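PDB 2AZ4: hypothetical protein EF2904 from Enterococcus faecalis, which is of unknown function but binds two zinc ions in a metallo-beta-lactamase fold and may act as an RNA-binding exonuclease. Local coordinates for residues T21-A26 / I32-G37; N56-P61 / P421-Q426; L95-M100 / P402-K407. All blocks are in the same frame, centred on the assembly; numbering follows the deposited sequence.

Interaction 1 (T21-A26 / I32-G37); sequences TVIEVA and IFFDFG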
ATOM      1  N   THR A  21       1.608   2.836 -11.417  1.00 18.93           N
ATOM      2  CA  THR A  21       2.765   3.712 -11.698  1.00 18.98           C
ATOM      3  C   THR A  21       4.012   2.907 -11.998  1.00 18.34           C
ATOM      4  O   THR A  21       4.468   2.105 -11.177  1.00 18.70           O
ATOM      5  CB  THR A  21       3.088   4.677 -10.541  1.00 18.51           C
ATOM      6  OG1 THR A  21       1.953   5.496 -10.275  1.00 19.77           O
ATOM      7  CG2 THR A  21       4.227   5.605 -10.911  1.00 19.38           C
ATOM      8  N   VAL A  22       4.556   3.098 -13.194  1.00 18.50           N
ATOM      9  CA  VAL A  22       5.841   2.513 -13.523  1.00 17.91           C
ATOM     10  C   VAL A  22       6.606   3.620 -14.227  1.00 17.46           C
ATOM     11  O   VAL A  22       6.234   4.055 -15.328  1.00 17.29           O
ATOM     12  CB  VAL A  22       5.730   1.257 -14.430  1.00 18.18           C
ATOM     13  CG1 VAL A  22       7.108   0.709 -14.759  1.00 18.44           C
ATOM     14  CG2 VAL A  22       4.836   0.165 -13.783  1.00 19.81           C
ATOM     15  N   ILE A  23       7.658   4.081 -13.569  1.00 16.27           N
ATOM     16  CA  ILE A  23       8.488   5.130 -14.094  1.00 17.04           C
ATOM     17  C   ILE A  23       9.874   4.557 -14.225  1.00 16.84           C
ATOM     18  O   ILE A  23      10.307   3.772 -13.374  1.00 16.57           O
ATOM     19  CB  ILE A  23       8.462   6.374 -13.148  1.00 16.98           C
ATOM     20  CG1 ILE A  23       7.043   6.983 -13.140  1.00 17.20           C
ATOM     21  CG2 ILE A  23       9.528   7.374 -13.501  1.00 17.87           C
ATOM     22  CD1 ILE A  23       6.769   7.917 -11.950  1.00 17.86           C
ATOM     23  N   GLU A  24      10.540   4.956 -15.301  1.00 16.90           N
ATOM     24  CA  GLU A  24      11.931   4.639 -15.556  1.00 17.14           C
ATOM     25  C   GLU A  24      12.795   5.879 -15.446  1.00 17.09           C
ATOM     26  O   GLU A  24      12.432   6.957 -15.934  1.00 16.90           O
ATOM     27  CB  GLU A  24      12.097   4.048 -16.955  1.00 16.98           C
ATOM     28  CG  GLU A  24      13.533   3.713 -17.299  1.00 16.68           C
ATOM     29  CD  GLU A  24      13.686   3.171 -18.712  1.00 18.05           C
ATOM     30  OE1 GLU A  24      12.670   3.050 -19.420  1.00 21.58           O
ATOM     31  OE2 GLU A  24      14.826   2.872 -19.117  1.00 19.34           O
ATOM     32  N   VAL A  25      13.936   5.712 -14.802  1.00 17.37           N
ATOM     33  CA  VAL A  25      14.966   6.729 -14.769  1.00 18.63           C
ATOM     34  C   VAL A  25      16.206   6.087 -15.349  1.00 19.61           C
ATOM     35  O   VAL A  25      16.657   5.053 -14.856  1.00 19.88           O
ATOM     36  CB  VAL A  25      15.242   7.285 -13.347  1.00 17.87           C
ATOM     37  CG1 VAL A  25      16.356   8.344 -13.406  1.00 17.64           C
ATOM     38  CG2 VAL A  25      13.977   7.924 -12.772  1.00 18.29           C
ATOM     39  N   ALA A  26      16.726   6.678 -16.420  1.00 20.73           N
ATOM     40  CA  ALA A  26      17.893   6.135 -17.133  1.00 21.63           C
ATOM     41  C   ALA A  26      19.026   7.148 -17.284  1.00 22.70           C
ATOM     42  O   ALA A  26      18.790   8.333 -17.539  1.00 22.54           O
ATOM     43  CB  ALA A  26      17.488   5.622 -18.489  1.00 21.95           C
ATOM     44  N   ILE A  32      16.653   2.456 -13.683  1.00 18.59           N
ATOM     45  CA  ILE A  32      15.834   1.984 -12.579  1.00 18.27           C
ATOM     46  C   ILE A  32      14.356   2.165 -12.909  1.00 17.89           C
ATOM     47  O   ILE A  32      13.998   2.978 -13.766  1.00 17.14           O
ATOM     48  CB  ILE A  32      16.156   2.688 -11.241  1.00 18.10           C
ATOM     49  CG1 ILE A  32      15.837   4.187 -11.317  1.00 18.44           C
ATOM     50  CG2 ILE A  32      17.597   2.417 -10.862  1.00 18.41           C
ATOM     51  CD1 ILE A  32      15.956   4.948  -9.989  1.00 18.21           C
ATOM     52  N   PHE A  33      13.520   1.369 -12.258  1.00 16.95           N
ATOM     53  CA  PHE A  33      12.081   1.419 -12.448  1.00 17.01           C
ATOM     54  C   PHE A  33      11.444   1.397 -11.065  1.00 17.17           C
ATOM     55  O   PHE A  33      12.034   0.839 -10.129  1.00 18.29           O
ATOM     56  CB  PHE A  33      11.556   0.208 -13.252  1.00 17.11           C
ATOM     57  CG  PHE A  33      12.108   0.095 -14.683  1.00 17.09           C
ATOM     58  CD1 PHE A  33      11.318   0.432 -15.779  1.00 17.78           C
ATOM     59  CD2 PHE A  33      13.381  -0.389 -14.921  1.00 19.07           C
ATOM     60  CE1 PHE A  33      11.825   0.314 -17.102  1.00 17.45           C
ATOM     61  CE2 PHE A  33      13.895  -0.500 -16.244  1.00 16.09           C
ATOM     62  CZ  PHE A  33      13.104  -0.150 -17.318  1.00 17.05           C
ATOM     63  N   PHE A  34      10.243   1.968 -10.968  1.00 16.06           N
ATOM     64  CA  PHE A  34       9.424   2.018  -9.746  1.00 16.16           C
ATOM     65  C   PHE A  34       8.051   2.562 -10.125  1.00 16.21           C
ATOM     66  O   PHE A  34       7.950   3.408 -11.003  1.00 15.88           O
ATOM     67  CB  PHE A  34      10.052   2.931  -8.677  1.00 16.22           C
ATOM     68  CG  PHE A  34      10.456   4.298  -9.196  1.00 16.17           C
ATOM     69  CD1 PHE A  34      11.742   4.521  -9.699  1.00 15.82           C
ATOM     70  CD2 PHE A  34       9.548   5.361  -9.188  1.00 16.79           C
ATOM     71  CE1 PHE A  34      12.117   5.758 -10.190  1.00 14.64           C
ATOM     72  CE2 PHE A  34       9.925   6.624  -9.667  1.00 16.51           C
ATOM     73  CZ  PHE A  34      11.195   6.820 -10.174  1.00 16.11           C
ATOM     74  N   ASP A  35       6.979   2.064  -9.511  1.00 16.24           N
ATOM     75  CA  ASP A  35       6.971   0.808  -8.765  1.00 16.71           C
ATOM     76  C   ASP A  35       6.726  -0.328  -9.769  1.00 16.55           C
ATOM     77  O   ASP A  35       7.331  -0.325 -10.849  1.00 16.72           O
ATOM     78  CB  ASP A  35       5.896   0.876  -7.662  1.00 16.23           C
ATOM     79  CG  ASP A  35       6.259   1.875  -6.566  1.00 18.54           C
ATOM     80  OD1 ASP A  35       7.452   1.909  -6.167  1.00 17.17           O
ATOM     81  OD2 ASP A  35       5.369   2.608  -6.069  1.00 18.56           O
ATOM     82  N   PHE A  36       5.867  -1.294  -9.429  1.00 16.62           N
ATOM     83  CA  PHE A  36       5.664  -2.475 -10.283  1.00 16.80           C
ATOM     84  C   PHE A  36       4.293  -3.161 -10.059  1.00 17.28           C
ATOM     85  O   PHE A  36       4.226  -4.369  -9.849  1.00 16.08           O
ATOM     86  CB  PHE A  36       6.810  -3.486 -10.071  1.00 16.70           C
ATOM     87  CG  PHE A  36       7.265  -4.143 -11.341  1.00 17.62           C
ATOM     88  CD1 PHE A  36       7.955  -3.406 -12.305  1.00 18.29           C
ATOM     89  CD2 PHE A  36       6.993  -5.472 -11.587  1.00 17.66           C
ATOM     90  CE1 PHE A  36       8.376  -3.992 -13.490  1.00 20.24           C
ATOM     91  CE2 PHE A  36       7.413  -6.084 -12.782  1.00 16.48           C
ATOM     92  CZ  PHE A  36       8.096  -5.342 -13.734  1.00 18.71           C
ATOM     93  N   GLY A  37       3.223  -2.365 -10.064  1.00 17.07           N
ATOM     94  CA  GLY A  37       1.873  -2.882 -10.006  1.00 17.38           C
ATOM     95  C   GLY A  37       1.276  -2.805 -11.388  1.00 17.89           C
ATOM     96  O   GLY A  37       1.967  -2.467 -12.355  1.00 18.68           O
TER
HETATM   97  O   HOH W   1       2.964   0.538  -9.664  1.00 17.54           O
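I23 and F34 form a hydrogen-bonded antiparallel pair, with I23 N to F34 O at 2.7 Å and F34 N to I23 O at 3.0 Å. V25 and I32 make the next such pair, and E24 faces F33 in the non-hydrogen-bonded site between them. I23, V25, I32 and F34 share one face of the sheet. The F34 ring reaches back across the hairpin because its CG sits between the backbone N and carbonyl carbon (chi1 49°); its CZ meets I23 CG2 at 3.8 Å, while V25 CG2 touches the ring edge. Branched and aromatic residues suit this wholly buried face. On the other face, the extended E24 chain runs beside the F33 ring and lays CG over it, 4.1 Å from the centroid. E24 OE1 is hydrogen-bonded to H12 NE2, which gives the buried carboxylate a polar partner. Regular pairing ends at the cis peptide before D35, whose N makes a weak bond to T21 O; a water links T21 O to G37 N. The turned chain directs D35 toward the zinc site and Y186. The hairpin lies between strand 7-13 and strand 85-89, and its F34 face packs on L175 and I177 of strand 173-179.

Interaction 2 (N56-P61 / P421-Q426); sequences NNRLVP and PERGEQ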
ATOM      1  N   ASN A  56      -1.975  -6.294 -23.990  1.00 26.50           N
ATOM      2  CA  ASN A  56      -3.055  -5.995 -24.951  1.00 26.83           C
ATOM      3  C   ASN A  56      -4.125  -5.056 -24.399  1.00 26.53           C
ATOM      4  O   ASN A  56      -4.751  -4.310 -25.130  1.00 26.96           O
ATOM      5  CB  ASN A  56      -3.723  -7.289 -25.418  1.00 26.99           C
ATOM      6  CG  ASN A  56      -2.839  -8.121 -26.344  1.00 30.00           C
ATOM      7  OD1 ASN A  56      -1.774  -7.683 -26.769  1.00 34.27           O
ATOM      8  ND2 ASN A  56      -3.289  -9.329 -26.667  1.00 33.63           N
ATOM      9  N   ASN A  57      -4.349  -5.117 -23.099  1.00 26.09           N
ATOM     10  CA  ASN A  57      -5.335  -4.259 -22.463  1.00 25.57           C
ATOM     11  C   ASN A  57      -4.739  -3.031 -21.810  1.00 24.77           C
ATOM     12  O   ASN A  57      -5.431  -2.299 -21.094  1.00 24.84           O
ATOM     13  CB  ASN A  57      -6.165  -5.077 -21.478  1.00 25.54           C
ATOM     14  CG  ASN A  57      -7.189  -5.934 -22.183  1.00 27.52           C
ATOM     15  OD1 ASN A  57      -8.196  -5.422 -22.667  1.00 28.03           O
ATOM     16  ND2 ASN A  57      -6.929  -7.243 -22.271  1.00 27.23           N
ATOM     17  N   ARG A  58      -3.448  -2.817 -22.055  1.00 24.53           N
ATOM     18  CA  ARG A  58      -2.748  -1.638 -21.563  1.00 24.74           C
ATOM     19  C   ARG A  58      -2.725  -1.538 -20.037  1.00 23.89           C
ATOM     20  O   ARG A  58      -2.610  -0.440 -19.491  1.00 23.88           O
ATOM     21  CB  ARG A  58      -3.388  -0.378 -22.160  1.00 25.30           C
ATOM     22  CG  ARG A  58      -2.470   0.754 -22.460  1.00 27.89           C
ATOM     23  CD  ARG A  58      -3.163   2.050 -22.016  1.00 32.41           C
ATOM     24  NE  ARG A  58      -3.099   3.109 -23.013  1.00 33.97           N
ATOM     25  CZ  ARG A  58      -3.584   4.334 -22.828  1.00 33.17           C
ATOM     26  NH1 ARG A  58      -4.186   4.663 -21.685  1.00 31.28           N
ATOM     27  NH2 ARG A  58      -3.464   5.227 -23.788  1.00 32.09           N
ATOM     28  N   LEU A  59      -2.813  -2.671 -19.335  1.00 22.93           N
ATOM     29  CA  LEU A  59      -2.760  -2.612 -17.874  1.00 22.32           C
ATOM     30  C   LEU A  59      -1.320  -2.609 -17.350  1.00 20.94           C
ATOM     31  O   LEU A  59      -1.048  -2.175 -16.230  1.00 19.65           O
ATOM     32  CB  LEU A  59      -3.615  -3.714 -17.243  1.00 22.66           C
ATOM     33  CG  LEU A  59      -5.049  -3.642 -17.741  1.00 23.67           C
ATOM     34  CD1 LEU A  59      -5.747  -4.934 -17.403  1.00 25.11           C
ATOM     35  CD2 LEU A  59      -5.793  -2.440 -17.105  1.00 24.41           C
ATOM     36  N   VAL A  60      -0.397  -3.088 -18.179  1.00 19.92           N
ATOM     37  CA  VAL A  60       1.018  -3.009 -17.859  1.00 18.85           C
ATOM     38  C   VAL A  60       1.687  -2.426 -19.100  1.00 18.74           C
ATOM     39  O   VAL A  60       1.141  -2.546 -20.195  1.00 17.79           O
ATOM     40  CB  VAL A  60       1.624  -4.412 -17.475  1.00 19.51           C
ATOM     41  CG1 VAL A  60       0.813  -5.057 -16.394  1.00 18.02           C
ATOM     42  CG2 VAL A  60       1.696  -5.352 -18.682  1.00 17.26           C
ATOM     43  N   PRO A  61       2.861  -1.784 -18.938  1.00 18.84           N
ATOM     44  CA  PRO A  61       3.497  -1.212 -20.119  1.00 19.21           C
ATOM     45  C   PRO A  61       4.339  -2.225 -20.891  1.00 20.29           C
ATOM     46  O   PRO A  61       4.767  -3.233 -20.325  1.00 20.04           O
ATOM     47  CB  PRO A  61       4.400  -0.127 -19.517  1.00 18.69           C
ATOM     48  CG  PRO A  61       4.830  -0.705 -18.190  1.00 18.97           C
ATOM     49  CD  PRO A  61       3.638  -1.526 -17.704  1.00 18.00           C
ATOM     50  N   PRO A 421       2.079  14.847 -16.854  1.00 30.25           N
ATOM     51  CA  PRO A 421       2.596  13.847 -17.788  1.00 29.72           C
ATOM     52  C   PRO A 421       1.490  13.090 -18.505  1.00 29.33           C
ATOM     53  O   PRO A 421       0.362  12.983 -18.008  1.00 28.23           O
ATOM     54  CB  PRO A 421       3.397  12.904 -16.886  1.00 29.83           C
ATOM     55  CG  PRO A 421       2.712  12.973 -15.562  1.00 30.26           C
ATOM     56  CD  PRO A 421       2.104  14.371 -15.456  1.00 30.22           C
ATOM     57  N   GLU A 422       1.812  12.585 -19.687  1.00 29.16           N
ATOM     58  CA  GLU A 422       0.931  11.633 -20.329  1.00 29.98           C
ATOM     59  C   GLU A 422       1.650  10.295 -20.478  1.00 28.55           C
ATOM     60  O   GLU A 422       2.868  10.213 -20.349  1.00 28.38           O
ATOM     61  CB  GLU A 422       0.401  12.156 -21.670  1.00 30.03           C
ATOM     62  CG  GLU A 422       1.422  12.257 -22.772  1.00 32.02           C
ATOM     63  CD  GLU A 422       0.862  12.950 -24.020  1.00 33.61           C
ATOM     64  OE1 GLU A 422       1.308  12.594 -25.139  1.00 38.15           O
ATOM     65  OE2 GLU A 422      -0.024  13.834 -23.877  1.00 37.45           O
ATOM     66  N   ARG A 423       0.881   9.253 -20.747  1.00 28.14           N
ATOM     67  CA  ARG A 423       1.437   7.924 -20.860  1.00 27.66           C
ATOM     68  C   ARG A 423       2.508   7.885 -21.959  1.00 27.73           C
ATOM     69  O   ARG A 423       2.299   8.405 -23.056  1.00 27.51           O
ATOM     70  CB  ARG A 423       0.316   6.919 -21.100  1.00 27.37           C
ATOM     71  CG  ARG A 423       0.804   5.503 -21.239  1.00 27.97           C
ATOM     72  CD  ARG A 423      -0.288   4.603 -21.736  1.00 26.99           C
ATOM     73  NE  ARG A 423       0.239   3.252 -21.901  1.00 27.33           N
ATOM     74  CZ  ARG A 423       0.262   2.341 -20.936  1.00 27.76           C
ATOM     75  NH1 ARG A 423       0.785   1.136 -21.178  1.00 26.57           N
ATOM     76  NH2 ARG A 423      -0.225   2.638 -19.725  1.00 25.51           N
ATOM     77  N   GLY A 424       3.674   7.335 -21.622  1.00 27.05           N
ATOM     78  CA  GLY A 424       4.786   7.188 -22.568  1.00 27.73           C
ATOM     79  C   GLY A 424       5.756   8.353 -22.620  1.00 28.03           C
ATOM     80  O   GLY A 424       6.831   8.252 -23.209  1.00 28.41           O
ATOM     81  N   GLU A 425       5.377   9.466 -22.005  1.00 28.66           N
ATOM     82  CA  GLU A 425       6.172  10.686 -22.034  1.00 29.58           C
ATOM     83  C   GLU A 425       7.530  10.555 -21.385  1.00 29.87           C
ATOM     84  O   GLU A 425       7.662  10.004 -20.273  1.00 29.69           O
ATOM     85  CB  GLU A 425       5.416  11.828 -21.357  1.00 30.10           C
ATOM     86  CG  GLU A 425       5.860  13.207 -21.845  1.00 32.47           C
ATOM     87  CD  GLU A 425       5.144  14.330 -21.129  1.00 35.02           C
ATOM     88  OE1 GLU A 425       3.920  14.221 -20.933  1.00 34.63           O
ATOM     89  OE2 GLU A 425       5.809  15.326 -20.770  1.00 38.89           O
ATOM     90  N   GLN A 426       8.537  11.071 -22.089  1.00 30.07           N
ATOM     91  CA  GLN A 426       9.894  11.139 -21.591  1.00 30.88           C
ATOM     92  C   GLN A 426      10.255  12.569 -21.281  1.00 31.29           C
ATOM     93  O   GLN A 426       9.970  13.471 -22.075  1.00 31.73           O
ATOM     94  CB  GLN A 426      10.879  10.556 -22.599  1.00 30.62           C
ATOM     95  CG  GLN A 426      10.515   9.165 -22.980  1.00 33.16           C
ATOM     96  CD  GLN A 426      11.401   8.569 -24.054  1.00 36.89           C
ATOM     97  OE1 GLN A 426      12.583   8.883 -24.161  1.00 37.80           O
ATOM     98  NE2 GLN A 426      10.820   7.679 -24.853  1.00 39.24           N
TER
HETATM   99  O   HOH W   2       0.008   0.224 -18.530  1.00 28.74           O
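A water is gripped from both segments: it donates to R58 O at 2.9 Å and accepts from R423 NH2 at 2.7 Å. It lies in the plane of the R423 guanidinium, at its edge, so it bridges the two segments while leaving the faces of that group clear. The R58 side chain uses one of them. R58 and R423 run antiparallel alongside each other with their guanidinium planes 6° apart, but displaced, so that each group lies on the other's aliphatic stem. R58 CG sits 3.5 Å from R423 CZ, over the centre of the plane, and R423 CD is 3.5 Å from R58 CZ in the reciprocal position. R423 attains this reach by being extended from CG to NE, with CG anti to the backbone N (chi1 180°), whereas R58 is bent at chi2 and chi3. Beyond this overlap, R423 NH1 approaches P61 CA at 3.7 Å. R58, at positive phi, is the C-prime residue of the Schellman motif closing helix 51-56; R423 projects from a type II turn, in which G424 takes the positive phi. The NE atoms of R58 and R423 are only 3.5 Å apart, yet E39 forms a salt bridge with R423 NH2. That carboxylate, the water and the exposed setting of R58 would be expected to offset the like charges, allowing long, flat arginines to lie side by side, each plane over the other's stem, where two loops meet.

Interaction 3 (L95-M100 / P402-K407); sequences LDHSRM and PIHTLK. With ZN (zinc ion), chain D.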
ATOM      1  N   LEU A  95      -1.287  -3.293  -3.345  1.00 16.75           N
ATOM      2  CA  LEU A  95      -1.482  -4.008  -4.612  1.00 18.00           C
ATOM      3  C   LEU A  95      -1.179  -3.168  -5.877  1.00 17.22           C
ATOM      4  O   LEU A  95      -0.577  -3.673  -6.855  1.00 15.18           O
ATOM      5  CB  LEU A  95      -2.937  -4.515  -4.664  1.00 18.01           C
ATOM      6  CG  LEU A  95      -3.352  -5.533  -5.728  1.00 20.23           C
ATOM      7  CD1 LEU A  95      -2.576  -6.860  -5.580  1.00 20.38           C
ATOM      8  CD2 LEU A  95      -4.875  -5.762  -5.696  1.00 21.13           C
ATOM      9  N   ASP A  96      -1.603  -1.899  -5.829  1.00 16.21           N
ATOM     10  CA  ASP A  96      -1.486  -0.958  -6.954  1.00 16.71           C
ATOM     11  C   ASP A  96      -0.044  -0.507  -7.188  1.00 16.30           C
ATOM     12  O   ASP A  96       0.235   0.200  -8.160  1.00 16.93           O
ATOM     13  CB  ASP A  96      -2.463   0.234  -6.806  1.00 16.75           C
ATOM     14  CG  ASP A  96      -2.266   1.019  -5.502  1.00 18.62           C
ATOM     15  OD1 ASP A  96      -2.197   0.384  -4.411  1.00 19.19           O
ATOM     16  OD2 ASP A  96      -2.197   2.280  -5.551  1.00 16.87           O
ATOM     17  N   HIS A  97       0.856  -0.946  -6.300  1.00 15.33           N
ATOM     18  CA  HIS A  97       2.301  -0.760  -6.428  1.00 15.23           C
ATOM     19  C   HIS A  97       3.086  -2.057  -6.606  1.00 14.94           C
ATOM     20  O   HIS A  97       4.221  -2.020  -7.067  1.00 15.84           O
ATOM     21  CB  HIS A  97       2.835   0.036  -5.223  1.00 14.45           C
ATOM     22  CG  HIS A  97       2.110   1.336  -5.023  1.00 16.17           C
ATOM     23  ND1 HIS A  97       2.615   2.544  -5.461  1.00 14.45           N
ATOM     24  CD2 HIS A  97       0.871   1.603  -4.543  1.00 16.87           C
ATOM     25  CE1 HIS A  97       1.732   3.500  -5.231  1.00 16.27           C
ATOM     26  NE2 HIS A  97       0.673   2.961  -4.655  1.00 17.16           N
ATOM     27  N   SER A  98       2.511  -3.196  -6.227  1.00 14.86           N
ATOM     28  CA  SER A  98       3.297  -4.465  -6.148  1.00 15.28           C
ATOM     29  C   SER A  98       2.793  -5.628  -7.029  1.00 15.67           C
ATOM     30  O   SER A  98       3.498  -6.643  -7.225  1.00 14.59           O
ATOM     31  CB  SER A  98       3.352  -4.939  -4.682  1.00 14.81           C
ATOM     32  OG  SER A  98       2.031  -5.241  -4.189  1.00 14.11           O
ATOM     33  N   ARG A  99       1.579  -5.470  -7.564  1.00 15.43           N
ATOM     34  CA  ARG A  99       0.809  -6.607  -8.073  1.00 14.76           C
ATOM     35  C   ARG A  99       1.574  -7.519  -9.037  1.00 15.26           C
ATOM     36  O   ARG A  99       1.356  -8.726  -9.038  1.00 15.90           O
ATOM     37  CB  ARG A  99      -0.482  -6.139  -8.728  1.00 13.45           C
ATOM     38  CG  ARG A  99      -1.459  -7.243  -8.997  1.00 16.37           C
ATOM     39  CD  ARG A  99      -2.784  -6.747  -9.538  1.00 20.09           C
ATOM     40  NE  ARG A  99      -3.491  -7.960  -9.873  1.00 28.73           N
ATOM     41  CZ  ARG A  99      -3.901  -8.319 -11.076  1.00 27.08           C
ATOM     42  NH1 ARG A  99      -3.811  -7.510 -12.133  1.00 26.86           N
ATOM     43  NH2 ARG A  99      -4.476  -9.493 -11.179  1.00 29.46           N
ATOM     44  N   MET A 100       2.444  -6.962  -9.869  1.00 15.64           N
ATOM     45  CA  MET A 100       3.110  -7.797 -10.863  1.00 15.62           C
ATOM     46  C   MET A 100       4.566  -8.150 -10.589  1.00 15.59           C
ATOM     47  O   MET A 100       5.265  -8.570 -11.521  1.00 15.39           O
ATOM     48  CB  MET A 100       2.929  -7.240 -12.303  1.00 15.77           C
ATOM     49  CG  MET A 100       3.730  -5.984 -12.657  1.00 16.87           C
ATOM     50  SD  MET A 100       3.773  -5.620 -14.444  1.00 13.96           S
ATOM     51  CE  MET A 100       4.705  -4.082 -14.397  1.00 17.49           C
ATOM     52  N   PRO A 402       2.596  15.938 -10.924  1.00 23.99           N
ATOM     53  CA  PRO A 402       1.563  15.107 -10.316  1.00 24.27           C
ATOM     54  C   PRO A 402       1.446  13.738 -10.991  1.00 24.57           C
ATOM     55  O   PRO A 402       1.514  13.631 -12.232  1.00 24.59           O
ATOM     56  CB  PRO A 402       0.282  15.920 -10.528  1.00 24.79           C
ATOM     57  CG  PRO A 402       0.776  17.354 -10.725  1.00 23.67           C
ATOM     58  CD  PRO A 402       2.023  17.175 -11.490  1.00 23.78           C
ATOM     59  N   ILE A 403       1.313  12.708 -10.153  1.00 23.62           N
ATOM     60  CA  ILE A 403       1.083  11.330 -10.586  1.00 23.37           C
ATOM     61  C   ILE A 403       0.132  10.698  -9.581  1.00 22.38           C
ATOM     62  O   ILE A 403      -0.193  11.324  -8.585  1.00 21.44           O
ATOM     63  CB  ILE A 403       2.385  10.511 -10.635  1.00 23.13           C
ATOM     64  CG1 ILE A 403       3.077  10.513  -9.248  1.00 24.20           C
ATOM     65  CG2 ILE A 403       3.270  10.995 -11.780  1.00 22.76           C
ATOM     66  CD1 ILE A 403       4.258   9.568  -9.127  1.00 23.39           C
ATOM     67  N   HIS A 404      -0.331   9.481  -9.871  1.00 22.55           N
ATOM     68  CA  HIS A 404      -1.200   8.743  -8.960  1.00 22.97           C
ATOM     69  C   HIS A 404      -2.375   9.654  -8.557  1.00 23.11           C
ATOM     70  O   HIS A 404      -2.620   9.904  -7.370  1.00 22.59           O
ATOM     71  CB  HIS A 404      -0.373   8.282  -7.740  1.00 22.56           C
ATOM     72  CG  HIS A 404      -0.802   6.977  -7.152  1.00 22.96           C
ATOM     73  ND1 HIS A 404      -1.030   5.852  -7.916  1.00 22.95           N
ATOM     74  CD2 HIS A 404      -0.992   6.604  -5.865  1.00 22.45           C
ATOM     75  CE1 HIS A 404      -1.363   4.848  -7.123  1.00 23.56           C
ATOM     76  NE2 HIS A 404      -1.347   5.281  -5.873  1.00 21.87           N
ATOM     77  N   THR A 405      -3.084  10.152  -9.575  1.00 23.53           N
ATOM     78  CA  THR A 405      -4.105  11.176  -9.405  1.00 24.24           C
ATOM     79  C   THR A 405      -5.072  11.214 -10.612  1.00 24.44           C
ATOM     80  O   THR A 405      -4.675  10.970 -11.748  1.00 25.05           O
ATOM     81  CB  THR A 405      -3.448  12.584  -9.123  1.00 23.91           C
ATOM     82  OG1 THR A 405      -4.465  13.560  -8.900  1.00 25.07           O
ATOM     83  CG2 THR A 405      -2.516  13.035 -10.282  1.00 24.19           C
ATOM     84  N   LEU A 406      -6.347  11.463 -10.340  1.00 25.58           N
ATOM     85  CA  LEU A 406      -7.353  11.689 -11.393  1.00 26.03           C
ATOM     86  C   LEU A 406      -7.535  13.188 -11.721  1.00 26.68           C
ATOM     87  O   LEU A 406      -8.258  13.532 -12.665  1.00 26.98           O
ATOM     88  CB  LEU A 406      -8.705  11.070 -11.010  1.00 26.02           C
ATOM     89  CG  LEU A 406      -8.765   9.625 -10.508  1.00 25.47           C
ATOM     90  CD1 LEU A 406     -10.203   9.199 -10.203  1.00 25.74           C
ATOM     91  CD2 LEU A 406      -8.139   8.695 -11.504  1.00 26.28           C
ATOM     92  N   LYS A 407      -6.888  14.060 -10.941  1.00 26.95           N
ATOM     93  CA  LYS A 407      -6.984  15.530 -11.119  1.00 27.50           C
ATOM     94  C   LYS A 407      -5.628  16.207 -10.923  1.00 27.23           C
ATOM     95  O   LYS A 407      -5.435  16.984  -9.981  1.00 27.54           O
ATOM     96  CB  LYS A 407      -8.043  16.121 -10.177  1.00 27.15           C
ATOM     97  CG  LYS A 407      -9.404  15.461 -10.356  1.00 27.68           C
ATOM     98  CD  LYS A 407     -10.481  16.004  -9.454  1.00 29.03           C
ATOM     99  CE  LYS A 407     -11.801  15.412  -9.908  1.00 32.47           C
ATOM    100  NZ  LYS A 407     -12.857  15.547  -8.888  1.00 37.16           N
TER
HETATM  101 ZN    ZN D 602      -1.241   3.817  -4.114  1.00 27.73          ZN
HETATM  102  O   HOH W   3      -1.753   2.061  -2.660  1.00 18.61           O
HETATM  103  O   HOH W   4      -3.357   4.438  -3.331  1.00 22.69           O
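D96, H97 and H404 converge on one zinc ion, which joins two segments that otherwise barely touch. The three protein bonds from these segments run from 2.2 Å between zinc and H97 NE2 to 2.3 Å between zinc and either D96 OD2 or H404 NE2. D189 adds OD2, and the same residue also binds the second zinc. On this protein side the packing is close. D96 OD2 lies in the plane of the H404 ring, at its edge, 3.1 Å from CE1, with carboxylate and imidazole 15° from coplanar. H97 comes from the opposite direction to H404 and turns its edge to that ring's face in an offset edge-to-face pair, with planes at 65°. These short separations between ligand atoms are set by the shared metal. A chi1 of 58° tucks the D96 carboxylate over its own backbone, facing the metal. H97 uses NE2 for the metal, while its ND1 is hydrogen-bonded to D35, a second-shell carboxylate that fixes the ring's rotation. The looser side of the zinc holds two waters, each 2.3 Å from the metal; one of them also donates to D96 OD1 at 2.5 Å. Aspartate and histidine suit such a site, offering compact oxygen and nitrogen ligands. The paired zincs and their ligands are characteristic of the metallo-beta-lactamase fold. D96 and H97 stand on the short helix 95-98, following strand 85-89 of one sheet, and H404 follows strand 399-403, beside strand 212-216 in the other.

Overall arrangement
Interactions 1 and 3 are buried, whereas interaction 2 lies partly exposed where two loops meet. Chemistry follows place: interaction 1 relies on backbone pairing and apolar packing within one sheet, interaction 2 on two overlapping arginines and a bridging water, and interaction 3 on a metal that brings ligands together from the ends of two sheets. Interaction 1 feeds directly into interaction 3, since the chain leaving the hairpin meets 95-100 through D35 with H97 and through the backbone of F36. Interaction 2 adjoins the metal-site segments through packing, V60 against M100 and P421 against P402, and the long span of chain between its segments encloses interaction 3 in the sequence.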